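2-oxo-1,2-dihydroquinoline 8-monooxygenase, oxygenase component (Pseudomonas putida, PDB 1Z03) probably hydroxylates 2-oxo-1,2-dihydroquinoline at carbon 8, using a mononuclear iron supplied with electrons by a Rieske [2Fe-2S] cluster. Local coordinates at residues Asp168-Phe173 / Pro299-Val304; Phe217-Ile222 / Tyr292-Val297; Trp307-Val312 / Asp350-Pro355; Gln314-Val319 / Tyr328-Val333. One frame throughout, in Å; residues are numbered along the deposited sequence.

Contact 1. Residues Asp168-Phe173 / Pro299-Val304; sequences DLPFRF and PGVLMV. With OCH (quinolin-2(1H)-one), chain I.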
# COMPACT_ATOMS: atom_id res chain seq x y z
N ASP A 168 -23.45 28.28 -0.29
CA ASP A 168 -22.26 27.50 -0.61
C ASP A 168 -22.08 27.29 -2.11
O ASP A 168 -21.46 26.31 -2.54
CB ASP A 168 -22.30 26.15 0.12
CG ASP A 168 -21.96 26.28 1.61
OD1 ASP A 168 -21.99 25.27 2.33
OD2 ASP A 168 -21.66 27.41 2.05
N LEU A 169 -22.64 28.20 -2.90
CA LEU A 169 -22.52 28.18 -4.36
C LEU A 169 -21.96 29.54 -4.80
O LEU A 169 -22.14 30.54 -4.11
CB LEU A 169 -23.88 27.94 -5.03
CG LEU A 169 -24.50 26.54 -4.89
CD1 LEU A 169 -25.81 26.49 -5.67
CD2 LEU A 169 -23.53 25.48 -5.41
N PRO A 170 -21.29 29.60 -5.95
CA PRO A 170 -20.71 30.86 -6.45
C PRO A 170 -21.71 32.01 -6.55
O PRO A 170 -22.92 31.79 -6.64
CB PRO A 170 -20.17 30.46 -7.82
CG PRO A 170 -19.83 29.01 -7.65
CD PRO A 170 -21.03 28.50 -6.89
N PHE A 171 -21.19 33.24 -6.54
CA PHE A 171 -22.01 34.45 -6.66
C PHE A 171 -22.90 34.36 -7.89
O PHE A 171 -22.49 33.86 -8.94
CB PHE A 171 -21.11 35.68 -6.77
CG PHE A 171 -20.09 35.78 -5.68
CD1 PHE A 171 -18.74 35.54 -5.95
CD2 PHE A 171 -20.46 36.10 -4.38
CE1 PHE A 171 -17.78 35.62 -4.94
CE2 PHE A 171 -19.51 36.18 -3.36
CZ PHE A 171 -18.17 35.94 -3.64
N ARG A 172 -24.13 34.87 -7.79
CA ARG A 172 -25.05 34.80 -8.91
C ARG A 172 -25.19 36.09 -9.70
O ARG A 172 -25.05 37.19 -9.17
CB ARG A 172 -26.43 34.36 -8.41
CG ARG A 172 -26.42 33.05 -7.66
CD ARG A 172 -27.79 32.69 -7.15
NE ARG A 172 -28.71 32.41 -8.25
CZ ARG A 172 -29.96 32.00 -8.08
NH1 ARG A 172 -30.73 31.76 -9.14
NH2 ARG A 172 -30.45 31.83 -6.85
N PHE A 173 -25.46 35.93 -11.00
CA PHE A 173 -25.69 37.04 -11.91
C PHE A 173 -27.02 36.75 -12.60
O PHE A 173 -27.40 35.59 -12.78
CB PHE A 173 -24.57 37.15 -12.95
CG PHE A 173 -23.21 37.42 -12.37
CD1 PHE A 173 -22.41 36.37 -11.92
CD2 PHE A 173 -22.73 38.73 -12.26
CE1 PHE A 173 -21.15 36.62 -11.37
CE2 PHE A 173 -21.48 38.99 -11.72
CZ PHE A 173 -20.68 37.93 -11.27
N PRO A 299 -17.39 25.85 0.06
CA PRO A 299 -16.23 25.10 0.58
C PRO A 299 -15.06 24.93 -0.39
O PRO A 299 -14.13 24.16 -0.12
CB PRO A 299 -16.85 23.75 0.95
CG PRO A 299 -17.89 23.57 -0.12
CD PRO A 299 -18.53 24.95 -0.19
N GLY A 300 -15.11 25.64 -1.52
CA GLY A 300 -14.05 25.54 -2.51
C GLY A 300 -14.67 25.29 -3.88
O GLY A 300 -14.40 24.27 -4.53
N VAL A 301 -15.51 26.23 -4.31
CA VAL A 301 -16.19 26.12 -5.59
C VAL A 301 -15.70 27.21 -6.54
O VAL A 301 -15.78 28.40 -6.22
CB VAL A 301 -17.71 26.28 -5.43
CG1 VAL A 301 -18.41 25.81 -6.70
CG2 VAL A 301 -18.20 25.53 -4.22
N LEU A 302 -15.21 26.78 -7.70
CA LEU A 302 -14.69 27.70 -8.71
C LEU A 302 -15.75 28.02 -9.75
O LEU A 302 -16.53 27.16 -10.14
CB LEU A 302 -13.50 27.07 -9.45
CG LEU A 302 -12.98 27.82 -10.68
CD1 LEU A 302 -12.10 28.99 -10.25
CD2 LEU A 302 -12.18 26.88 -11.56
N MET A 303 -15.77 29.28 -10.17
CA MET A 303 -16.68 29.72 -11.22
C MET A 303 -15.83 30.42 -12.26
O MET A 303 -15.01 31.28 -11.94
CB MET A 303 -17.75 30.69 -10.70
CG MET A 303 -18.55 31.31 -11.86
SD MET A 303 -20.02 32.25 -11.37
CE MET A 303 -19.27 33.57 -10.41
N VAL A 304 -16.01 30.02 -13.52
CA VAL A 304 -15.27 30.64 -14.61
C VAL A 304 -16.30 31.24 -15.55
O VAL A 304 -16.83 30.55 -16.42
CB VAL A 304 -14.42 29.60 -15.38
CG1 VAL A 304 -13.40 30.31 -16.27
CG2 VAL A 304 -13.71 28.68 -14.40
O1 OCH I . -7.56 30.81 -14.58
N2 OCH I . -9.04 29.02 -14.69
C3 OCH I . -9.87 28.13 -15.41
C4 OCH I . -10.61 27.08 -14.73
C5 OCH I . -11.41 26.23 -15.50
C6 OCH I . -11.49 26.40 -16.92
C7 OCH I . -10.79 27.41 -17.57
C8 OCH I . -9.97 28.28 -16.86
C9 OCH I . -9.20 29.37 -17.53
C10 OCH I . -8.41 30.21 -16.83
C1 OCH I . -8.27 30.09 -15.29

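Contact 2. Residues Phe217-Ile222 / Tyr292-Val297; sequences FDNAHI and YRTSVV. With FE (Fe (III) ion), chain G; OCH (quinolin-2(1H)-one), chain I.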
# COMPACT_ATOMS: atom_id res chain seq x y z
N PHE A 217 -8.00 28.94 -9.92
CA PHE A 217 -8.05 30.40 -9.95
C PHE A 217 -6.67 31.05 -9.83
O PHE A 217 -6.54 32.21 -9.43
CB PHE A 217 -9.01 30.91 -8.86
CG PHE A 217 -8.69 30.41 -7.47
CD1 PHE A 217 -7.81 31.10 -6.65
CD2 PHE A 217 -9.23 29.20 -7.01
CE1 PHE A 217 -7.48 30.61 -5.38
CE2 PHE A 217 -8.90 28.70 -5.74
CZ PHE A 217 -8.03 29.41 -4.93
N ASP A 218 -5.63 30.30 -10.17
CA ASP A 218 -4.26 30.80 -10.12
C ASP A 218 -3.94 31.33 -11.51
O ASP A 218 -3.91 30.58 -12.48
CB ASP A 218 -3.30 29.68 -9.74
CG ASP A 218 -1.88 30.18 -9.50
OD1 ASP A 218 -1.29 29.80 -8.47
OD2 ASP A 218 -1.35 30.94 -10.34
N ASN A 219 -3.67 32.63 -11.61
CA ASN A 219 -3.40 33.25 -12.89
C ASN A 219 -2.00 33.08 -13.46
O ASN A 219 -1.69 33.62 -14.51
CB ASN A 219 -3.76 34.72 -12.81
CG ASN A 219 -5.22 34.92 -12.45
OD1 ASN A 219 -6.10 34.53 -13.21
ND2 ASN A 219 -5.47 35.52 -11.29
N ALA A 220 -1.17 32.32 -12.76
CA ALA A 220 0.19 32.08 -13.23
C ALA A 220 0.25 30.66 -13.80
O ALA A 220 1.17 30.32 -14.54
CB ALA A 220 1.19 32.23 -12.09
N HIS A 221 -0.74 29.85 -13.45
CA HIS A 221 -0.77 28.46 -13.90
C HIS A 221 -1.22 28.25 -15.34
O HIS A 221 -1.02 27.17 -15.90
CB HIS A 221 -1.68 27.63 -12.98
CG HIS A 221 -3.06 27.41 -13.53
ND1 HIS A 221 -4.04 28.38 -13.47
CD2 HIS A 221 -3.61 26.35 -14.18
CE1 HIS A 221 -5.14 27.93 -14.06
NE2 HIS A 221 -4.90 26.70 -14.50
N ILE A 222 -1.83 29.26 -15.95
CA ILE A 222 -2.31 29.10 -17.32
C ILE A 222 -1.22 28.72 -18.31
O ILE A 222 -1.49 28.36 -19.45
CB ILE A 222 -3.08 30.35 -17.82
CG1 ILE A 222 -2.26 31.62 -17.59
CG2 ILE A 222 -4.44 30.43 -17.11
CD1 ILE A 222 -2.95 32.89 -18.09
N TYR A 292 -12.86 36.08 -19.75
CA TYR A 292 -13.41 35.22 -18.71
C TYR A 292 -13.00 35.78 -17.35
O TYR A 292 -12.15 36.66 -17.26
CB TYR A 292 -12.87 33.80 -18.87
CG TYR A 292 -11.37 33.73 -18.70
CD1 TYR A 292 -10.79 33.61 -17.43
CD2 TYR A 292 -10.52 33.85 -19.80
CE1 TYR A 292 -9.42 33.61 -17.26
CE2 TYR A 292 -9.13 33.85 -19.63
CZ TYR A 292 -8.59 33.73 -18.36
OH TYR A 292 -7.23 33.75 -18.20
N ARG A 293 -13.61 35.25 -16.29
CA ARG A 293 -13.30 35.71 -14.94
C ARG A 293 -13.49 34.59 -13.92
O ARG A 293 -14.49 33.89 -13.93
CB ARG A 293 -14.18 36.90 -14.57
CG ARG A 293 -13.87 37.47 -13.21
CD ARG A 293 -14.55 38.81 -13.02
NE ARG A 293 -16.00 38.72 -13.06
CZ ARG A 293 -16.81 39.78 -13.02
NH1 ARG A 293 -18.13 39.61 -13.05
NH2 ARG A 293 -16.30 41.00 -12.96
N THR A 294 -12.52 34.45 -13.03
CA THR A 294 -12.59 33.41 -12.01
C THR A 294 -12.85 33.94 -10.60
O THR A 294 -12.40 35.03 -10.22
CB THR A 294 -11.29 32.57 -11.98
OG1 THR A 294 -10.16 33.43 -11.83
CG2 THR A 294 -11.14 31.78 -13.27
N SER A 295 -13.58 33.14 -9.83
CA SER A 295 -13.92 33.46 -8.45
C SER A 295 -14.02 32.13 -7.72
O SER A 295 -14.23 31.09 -8.35
CB SER A 295 -15.27 34.19 -8.39
OG SER A 295 -16.32 33.36 -8.87
N VAL A 296 -13.85 32.15 -6.40
CA VAL A 296 -13.96 30.93 -5.62
C VAL A 296 -14.65 31.23 -4.28
O VAL A 296 -14.41 32.27 -3.67
CB VAL A 296 -12.56 30.29 -5.38
CG1 VAL A 296 -11.66 31.27 -4.65
CG2 VAL A 296 -12.71 28.99 -4.60
N VAL A 297 -15.51 30.31 -3.85
CA VAL A 297 -16.24 30.46 -2.60
C VAL A 297 -16.18 29.15 -1.79
O VAL A 297 -15.98 28.08 -2.36
CB VAL A 297 -17.75 30.81 -2.86
CG1 VAL A 297 -17.87 32.08 -3.70
CG2 VAL A 297 -18.46 29.66 -3.55
FE FE G . -5.80 25.20 -15.82
O1 OCH I . -7.56 30.81 -14.58
N2 OCH I . -9.04 29.02 -14.69
C3 OCH I . -9.87 28.13 -15.41
C4 OCH I . -10.61 27.08 -14.73
C5 OCH I . -11.41 26.23 -15.50
C6 OCH I . -11.49 26.40 -16.92
C7 OCH I . -10.79 27.41 -17.57
C8 OCH I . -9.97 28.28 -16.86
C9 OCH I . -9.20 29.37 -17.53
C10 OCH I . -8.41 30.21 -16.83
C1 OCH I . -8.27 30.09 -15.29
O HOH W 1 -6.25 32.99 -15.84
O HOH W 2 -7.92 32.65 -12.80
O HOH W 3 -8.30 25.12 -15.25

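Contact 3. Residues Trp307-Val312 / Asp350-Pro355; sequences WPEEHV and DHMYKP. With OCH (quinolin-2(1H)-one), chain I.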
# COMPACT_ATOMS: atom_id res chain seq x y z
N TRP A 307 -17.08 31.04 -20.01
CA TRP A 307 -16.20 29.96 -20.44
C TRP A 307 -16.99 28.69 -20.74
O TRP A 307 -17.83 28.27 -19.95
CB TRP A 307 -15.14 29.68 -19.36
CG TRP A 307 -14.08 28.72 -19.80
CD1 TRP A 307 -14.16 27.35 -19.82
CD2 TRP A 307 -12.80 29.06 -20.35
NE1 TRP A 307 -13.02 26.82 -20.36
CE2 TRP A 307 -12.16 27.85 -20.69
CE3 TRP A 307 -12.13 30.27 -20.59
CZ2 TRP A 307 -10.88 27.81 -21.26
CZ3 TRP A 307 -10.86 30.24 -21.15
CH2 TRP A 307 -10.25 29.01 -21.49
N PRO A 308 -16.71 28.04 -21.89
CA PRO A 308 -15.71 28.45 -22.88
C PRO A 308 -16.21 29.47 -23.91
O PRO A 308 -15.44 29.94 -24.74
CB PRO A 308 -15.32 27.13 -23.53
CG PRO A 308 -16.65 26.43 -23.59
CD PRO A 308 -17.27 26.72 -22.22
N GLU A 309 -17.49 29.80 -23.84
CA GLU A 309 -18.11 30.75 -24.76
C GLU A 309 -19.16 31.59 -24.04
O GLU A 309 -19.50 31.32 -22.88
CB GLU A 309 -18.79 30.00 -25.91
CG GLU A 309 -17.83 29.37 -26.88
CD GLU A 309 -18.55 28.47 -27.86
OE1 GLU A 309 -17.98 28.19 -28.94
OE2 GLU A 309 -19.67 28.04 -27.54
N GLU A 310 -19.70 32.59 -24.72
CA GLU A 310 -20.72 33.45 -24.12
C GLU A 310 -21.95 32.66 -23.71
O GLU A 310 -22.36 31.72 -24.40
CB GLU A 310 -21.13 34.55 -25.09
CG GLU A 310 -20.04 35.57 -25.36
CD GLU A 310 -20.56 36.85 -26.00
OE1 GLU A 310 -19.74 37.77 -26.21
OE2 GLU A 310 -21.77 36.93 -26.29
N HIS A 311 -22.53 33.05 -22.57
CA HIS A 311 -23.72 32.40 -22.04
C HIS A 311 -23.44 31.04 -21.40
O HIS A 311 -24.34 30.42 -20.84
CB HIS A 311 -24.78 32.26 -23.14
CG HIS A 311 -25.21 33.57 -23.72
ND1 HIS A 311 -25.08 33.87 -25.06
CD2 HIS A 311 -25.74 34.67 -23.14
CE1 HIS A 311 -25.51 35.10 -25.28
NE2 HIS A 311 -25.92 35.61 -24.13
N VAL A 312 -22.20 30.58 -21.48
CA VAL A 312 -21.83 29.31 -20.87
C VAL A 312 -20.86 29.60 -19.72
O VAL A 312 -20.03 30.50 -19.82
CB VAL A 312 -21.14 28.38 -21.89
CG1 VAL A 312 -20.96 26.98 -21.29
CG2 VAL A 312 -21.96 28.31 -23.18
N ASP A 350 -21.23 17.61 -26.63
CA ASP A 350 -20.78 16.33 -27.17
C ASP A 350 -19.65 16.41 -28.17
O ASP A 350 -18.67 15.66 -28.08
CB ASP A 350 -21.96 15.61 -27.83
CG ASP A 350 -23.00 15.14 -26.84
OD1 ASP A 350 -24.08 14.69 -27.28
OD2 ASP A 350 -22.74 15.20 -25.62
N HIS A 351 -19.77 17.32 -29.13
CA HIS A 351 -18.77 17.43 -30.19
C HIS A 351 -17.78 18.58 -30.07
O HIS A 351 -17.01 18.83 -31.00
CB HIS A 351 -19.48 17.50 -31.54
CG HIS A 351 -20.44 16.38 -31.76
ND1 HIS A 351 -20.04 15.07 -31.89
CD2 HIS A 351 -21.79 16.36 -31.80
CE1 HIS A 351 -21.10 14.29 -31.99
NE2 HIS A 351 -22.18 15.05 -31.94
N MET A 352 -17.78 19.27 -28.94
CA MET A 352 -16.87 20.38 -28.80
C MET A 352 -16.36 20.56 -27.38
O MET A 352 -15.19 20.31 -27.11
CB MET A 352 -17.56 21.66 -29.30
CG MET A 352 -16.65 22.59 -30.09
SD MET A 352 -15.57 23.51 -29.01
CE MET A 352 -16.35 25.11 -29.10
N TYR A 353 -17.24 20.97 -26.46
CA TYR A 353 -16.84 21.20 -25.08
C TYR A 353 -16.21 20.00 -24.38
O TYR A 353 -15.13 20.11 -23.81
CB TYR A 353 -18.03 21.66 -24.24
CG TYR A 353 -18.74 22.90 -24.74
CD1 TYR A 353 -18.06 23.88 -25.48
CD2 TYR A 353 -20.09 23.11 -24.45
CE1 TYR A 353 -18.72 25.03 -25.91
CE2 TYR A 353 -20.75 24.25 -24.87
CZ TYR A 353 -20.06 25.21 -25.60
OH TYR A 353 -20.73 26.33 -26.03
N LYS A 354 -16.89 18.86 -24.43
CA LYS A 354 -16.36 17.68 -23.76
C LYS A 354 -14.98 17.25 -24.24
O LYS A 354 -14.05 17.14 -23.45
CB LYS A 354 -17.35 16.50 -23.87
CG LYS A 354 -16.98 15.33 -22.98
CD LYS A 354 -17.95 14.17 -23.10
CE LYS A 354 -17.61 13.08 -22.07
NZ LYS A 354 -18.51 11.88 -22.14
N PRO A 355 -14.82 17.01 -25.56
CA PRO A 355 -13.51 16.58 -26.04
C PRO A 355 -12.37 17.59 -26.00
O PRO A 355 -11.23 17.22 -25.72
CB PRO A 355 -13.81 16.08 -27.46
CG PRO A 355 -14.93 16.95 -27.89
CD PRO A 355 -15.81 16.98 -26.65
O1 OCH I . -7.56 30.81 -14.58
N2 OCH I . -9.04 29.02 -14.69
C3 OCH I . -9.87 28.13 -15.41
C4 OCH I . -10.61 27.08 -14.73
C5 OCH I . -11.41 26.23 -15.50
C6 OCH I . -11.49 26.40 -16.92
C7 OCH I . -10.79 27.41 -17.57
C8 OCH I . -9.97 28.28 -16.86
C9 OCH I . -9.20 29.37 -17.53
C10 OCH I . -8.41 30.21 -16.83
C1 OCH I . -8.27 30.09 -15.29

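Contact 4. Residues Gln314-Val319 / Tyr328-Val333; sequences QYEWYV and YWEILV. With OCH (quinolin-2(1H)-one), chain I.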
# COMPACT_ATOMS: atom_id res chain seq x y z
N GLN A 314 -18.37 27.68 -16.45
CA GLN A 314 -17.79 26.44 -15.94
C GLN A 314 -17.66 26.49 -14.42
O GLN A 314 -17.17 27.46 -13.86
CB GLN A 314 -16.40 26.17 -16.55
CG GLN A 314 -15.81 24.81 -16.12
CD GLN A 314 -14.65 24.34 -16.98
OE1 GLN A 314 -14.62 24.56 -18.20
NE2 GLN A 314 -13.68 23.66 -16.36
N TYR A 315 -18.11 25.42 -13.77
CA TYR A 315 -18.02 25.32 -12.32
C TYR A 315 -17.21 24.07 -11.98
O TYR A 315 -17.33 23.05 -12.65
CB TYR A 315 -19.41 25.18 -11.68
CG TYR A 315 -20.29 26.40 -11.78
CD1 TYR A 315 -21.46 26.39 -12.53
CD2 TYR A 315 -19.94 27.59 -11.12
CE1 TYR A 315 -22.27 27.52 -12.63
CE2 TYR A 315 -20.75 28.73 -11.21
CZ TYR A 315 -21.91 28.69 -11.97
OH TYR A 315 -22.69 29.81 -12.07
N GLU A 316 -16.38 24.16 -10.95
CA GLU A 316 -15.59 23.02 -10.53
C GLU A 316 -15.64 22.89 -9.02
O GLU A 316 -15.73 23.89 -8.30
CB GLU A 316 -14.12 23.16 -10.97
CG GLU A 316 -13.92 23.31 -12.48
CD GLU A 316 -12.48 23.12 -12.89
OE1 GLU A 316 -11.58 23.28 -12.04
OE2 GLU A 316 -12.23 22.82 -14.08
N TRP A 317 -15.63 21.65 -8.54
CA TRP A 317 -15.63 21.34 -7.12
C TRP A 317 -14.48 20.38 -6.92
O TRP A 317 -14.06 19.71 -7.86
CB TRP A 317 -16.92 20.64 -6.69
CG TRP A 317 -18.10 21.54 -6.48
CD1 TRP A 317 -18.54 22.05 -5.29
CD2 TRP A 317 -19.05 21.95 -7.47
NE1 TRP A 317 -19.72 22.74 -5.48
CE2 TRP A 317 -20.05 22.70 -6.81
CE3 TRP A 317 -19.15 21.76 -8.86
CZ2 TRP A 317 -21.14 23.25 -7.49
CZ3 TRP A 317 -20.24 22.31 -9.53
CH2 TRP A 317 -21.22 23.04 -8.84
N TYR A 318 -13.96 20.33 -5.70
CA TYR A 318 -12.86 19.45 -5.33
C TYR A 318 -13.30 18.96 -3.97
O TYR A 318 -12.83 19.43 -2.92
CB TYR A 318 -11.57 20.26 -5.25
CG TYR A 318 -11.42 21.23 -6.41
CD1 TYR A 318 -12.00 22.50 -6.35
CD2 TYR A 318 -10.76 20.86 -7.58
CE1 TYR A 318 -11.93 23.37 -7.44
CE2 TYR A 318 -10.69 21.72 -8.67
CZ TYR A 318 -11.27 22.97 -8.59
OH TYR A 318 -11.15 23.84 -9.65
N VAL A 319 -14.24 18.02 -3.99
CA VAL A 319 -14.84 17.47 -2.79
C VAL A 319 -13.93 16.51 -2.05
O VAL A 319 -13.51 15.48 -2.59
CB VAL A 319 -16.16 16.76 -3.14
CG1 VAL A 319 -16.87 16.36 -1.87
CG2 VAL A 319 -17.04 17.69 -4.00
N TYR A 328 -13.27 15.31 -8.07
CA TYR A 328 -13.18 16.49 -8.92
C TYR A 328 -14.39 16.60 -9.85
O TYR A 328 -14.62 15.71 -10.68
CB TYR A 328 -11.90 16.41 -9.75
CG TYR A 328 -11.81 17.44 -10.86
CD1 TYR A 328 -11.89 18.81 -10.60
CD2 TYR A 328 -11.63 17.03 -12.19
CE1 TYR A 328 -11.79 19.75 -11.63
CE2 TYR A 328 -11.52 17.97 -13.22
CZ TYR A 328 -11.60 19.32 -12.93
OH TYR A 328 -11.49 20.24 -13.95
N TRP A 329 -15.16 17.68 -9.70
CA TRP A 329 -16.35 17.92 -10.53
C TRP A 329 -16.04 19.00 -11.55
O TRP A 329 -15.41 20.00 -11.25
CB TRP A 329 -17.53 18.39 -9.68
CG TRP A 329 -18.09 17.33 -8.78
CD1 TRP A 329 -17.48 16.75 -7.70
CD2 TRP A 329 -19.39 16.73 -8.88
NE1 TRP A 329 -18.32 15.82 -7.13
CE2 TRP A 329 -19.49 15.79 -7.84
CE3 TRP A 329 -20.47 16.89 -9.76
CZ2 TRP A 329 -20.64 15.01 -7.64
CZ3 TRP A 329 -21.61 16.12 -9.57
CH2 TRP A 329 -21.69 15.19 -8.52
N GLU A 330 -16.53 18.78 -12.76
CA GLU A 330 -16.30 19.69 -13.86
C GLU A 330 -17.59 19.80 -14.67
O GLU A 330 -17.96 18.85 -15.36
CB GLU A 330 -15.20 19.09 -14.71
CG GLU A 330 -14.49 20.01 -15.64
CD GLU A 330 -13.39 19.27 -16.37
OE1 GLU A 330 -12.72 19.89 -17.22
OE2 GLU A 330 -13.19 18.06 -16.09
N ILE A 331 -18.28 20.93 -14.59
CA ILE A 331 -19.53 21.09 -15.33
C ILE A 331 -19.64 22.42 -16.09
O ILE A 331 -19.00 23.41 -15.74
CB ILE A 331 -20.78 20.99 -14.41
CG1 ILE A 331 -20.86 22.21 -13.49
CG2 ILE A 331 -20.72 19.72 -13.58
CD1 ILE A 331 -22.18 22.33 -12.74
N LEU A 332 -20.45 22.41 -17.15
CA LEU A 332 -20.71 23.59 -17.95
C LEU A 332 -22.20 23.82 -17.84
O LEU A 332 -22.99 22.88 -17.91
CB LEU A 332 -20.32 23.35 -19.41
CG LEU A 332 -18.82 23.12 -19.65
CD1 LEU A 332 -18.54 22.90 -21.14
CD2 LEU A 332 -18.05 24.34 -19.14
N VAL A 333 -22.59 25.07 -17.63
CA VAL A 333 -24.00 25.40 -17.47
C VAL A 333 -24.42 26.43 -18.50
O VAL A 333 -23.64 27.30 -18.88
CB VAL A 333 -24.30 25.96 -16.07
CG1 VAL A 333 -25.79 26.16 -15.89
CG2 VAL A 333 -23.74 25.03 -15.00
O1 OCH I . -7.56 30.81 -14.58
N2 OCH I . -9.04 29.02 -14.69
C3 OCH I . -9.87 28.13 -15.41
C4 OCH I . -10.61 27.08 -14.73
C5 OCH I . -11.41 26.23 -15.50
C6 OCH I . -11.49 26.40 -16.92
C7 OCH I . -10.79 27.41 -17.57
C8 OCH I . -9.97 28.28 -16.86
C9 OCH I . -9.20 29.37 -17.53
C10 OCH I . -8.41 30.21 -16.83
C1 OCH I . -8.27 30.09 -15.29

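Contact 1. Residues Asp168-Phe173 / Pro299-Val304
Pro-170 and Met-303 are the middle of an apolar seam between the loop Asp-168 to Phe-173 and the segment Pro-299 to Val-304, a strand from Val-301 on, which run in roughly the same direction. Three apolar contacts carry it. The proline ring sets its CG against Val-301 CG1 at 3.6 Å, the two side chains crossing at about a right angle, and its CB rests 3.8 Å from Met-303 CB. The methionine leaves the strand extended, with CG anti to the backbone N (chi1 171°), then bends at its last torsion (chi3 63°), which brings the methyl to the ring edge of Phe-173: Met-303 CE lies 3.7 Å from Phe-173 CE1, in the plane of the ring.

No hydrogen bond spans the pair; two carbonyl oxygens add van der Waals contacts. Phe-171 O lies 3.6 Å from Met-303 CE, and Asp-168 O meets Val-301 CG2 at 3.7 Å. Asp-168 CB only grazes Pro-299 CD; its carboxylate is engaged with Arg-406 and the backbone N of Trp-44.

A G1 beta bulge sets Gly-300 and Val-301 together against Val-297 of the next strand. Beyond it, Leu-302 and Val-304 turn to the other side of the strand, where Leu-302 CD2 and Val-304 CG2 each lie 3.5 Å from C4 of the quinolinone, so this strand has the loop on one side and the substrate pocket on the other. Strand 301-305 lies between strands 293-297 and 313-320 in the antiparallel sheet, and strand 43-49 packs beside Asp-168 and Pro-299.

Contact 2. Residues Phe217-Ile222 / Tyr292-Val297
Over one face of the Phe-217 ring, almost at its centre, sits Val-296 CG1, a CH-pi contact 3.9 Å from the centroid and 10° off the ring normal; Trp-397 meets the same phenylalanine edge-to-face. The Tyr-292 ring has C9 of the quinolinone over one face, offset toward the rim, and water 1 at its edge in the ring plane. His-221 brings its ring edge toward the substrate, with CE1 3.8 Å from O1.

Phe-217 CG lies between its backbone N and carbonyl carbon (chi1 55°), which turns the ring onto strand 293-297. On that strand, Thr-294 places CG2 3.7 Å from N2 of the quinolinone, while its OG1 bonds Gln-264 and water 2. This is the active site of the Bet v 1-like catalytic domain: His-221 NE2 binds the iron at 2.2 Å, and His-225 and Asp-365 complete the two-histidine, one-carboxylate facial triad. An Asx turn, Ala-220 N to Asp-218 OD2 at 2.8 Å, shapes the loop before that ligand.

Two waters bridge the segments. Water 1 joins Asn-219 OD1, Tyr-292 OH and substrate O1; water 2 links the same Asn-219 and O1 atoms to Thr-294. Asp-218 packs on His-108 of a neighbouring subunit, a ligand of that subunit's Rieske cluster.

Contact 3. Residues Trp307-Val312 / Asp350-Pro355
Tyr-353, on helix 339-361, reaches across to Glu-309 and Pro-308 at the turn between strands 301-305 and 313-320 of the Bet v 1-like domain. That turn, Glu-309 to Val-312, is a type II beta turn preceded by cis Pro-308; the helix has a wider pi-type turn at 350-355.

The tyrosine ring lies against the proline, whose CD is over one face and whose CG is 3.4 Å from Tyr-353 CE1. At the ring edge the hydroxyl donates to the carboxylate, Tyr-353 OH to Glu-309 OE2 at 2.5 Å. The donor stands 38° out of the carboxylate plane, and carboxylate and ring are nearly perpendicular (84°). Glu-309 is extended beyond CG, which carries its acid group to this edge; its OE1 also forms a salt bridge with Arg-348, on the same helix as Tyr-353. Val-312 CG2 packs 3.7 Å from Tyr-353 OH.

Pro-308 also links this contact to the pocket: its CB lies over one face of Trp-307, and quinolinone C7 is 3.4 Å above the opposite face. With an alanine at Trp-307, the substrate would probably lose this flat wall and be freer to shift, and Pro-308 CB would lose its aromatic backing. Met-352 CE ends 3.5 Å from Glu-309 OE1.

Contact 4. Residues Gln314-Val319 / Tyr328-Val333
Strands 314-319 and 328-333 form an antiparallel hairpin, their axes 4.6 Å apart at closest approach and 170° between directions, with Tyr-315/Ile-331 and Trp-317/Trp-329 as hydrogen-bonded pairs and Gln-314/Leu-332, Glu-316/Glu-330 and Tyr-318/Tyr-328 as non-hydrogen-bonded ones.

On the face with the tryptophans, Trp-317 points its edge at the face of Trp-329, a T-shaped pair with five-membered ring centroids 6.0 Å apart. Ile-331 CD1 meets the Trp-317 edge at CZ3 (3.8 Å), and Val-333 CG2 lies in the plane of the Tyr-315 ring, 3.6 Å from CD1.

The opposite face is polar at its centre. Tyr-328 OH donates to Glu-316 OE2 at 2.7 Å, coming from above the carboxylate, 68° out of its plane; Tyr-318 OH donates to OE1. The two tyrosine rings lie side by side, slid apart so that they barely overlap. Gln-314 is extended, with CG anti to the backbone N (chi1 -175°), and this carries NE2 to 3.5 Å from quinolinone C5; NE2 bonds Asn-362 and, weakly, Glu-316 OE2.

An alanine in place of Glu-316 is likely to leave the hydroxyls of Tyr-318 and Tyr-328 without their shared acceptor, free to turn in the buried sheet. With Glu-330 OE1 only 4.3 Å from Glu-316 OE2, two acids lie close together, Glu-316 the one beside the quinolinone; if both are ionised they would repel, which the two hydroxyls and a long, weak pair with Arg-369 would probably ease for Glu-316, and a similarly weak pair with Arg-203 for Glu-330.

Following the chain, contact 1 opens at 168-173 and closes at 299-304. Nested inside that loop, contact 2 runs from the iron-ligand loop 217-222 to strand 293-297, next to strand 301-305 in the sheet. Contact 3 opens only after contact 1 has closed, joining 307-312 to helix 339-361, and contact 4, the hairpin of strands 313-320 and 325-335, is nested within it. No two contacts cross. Four consecutive strands of one antiparallel sheet, from 293-297 through 301-305 and 313-320 to 325-335, thus carry contacts 1, 2 and 4, while contact 3 fastens the helix to the turn beside them. All four touch the bound quinolinone.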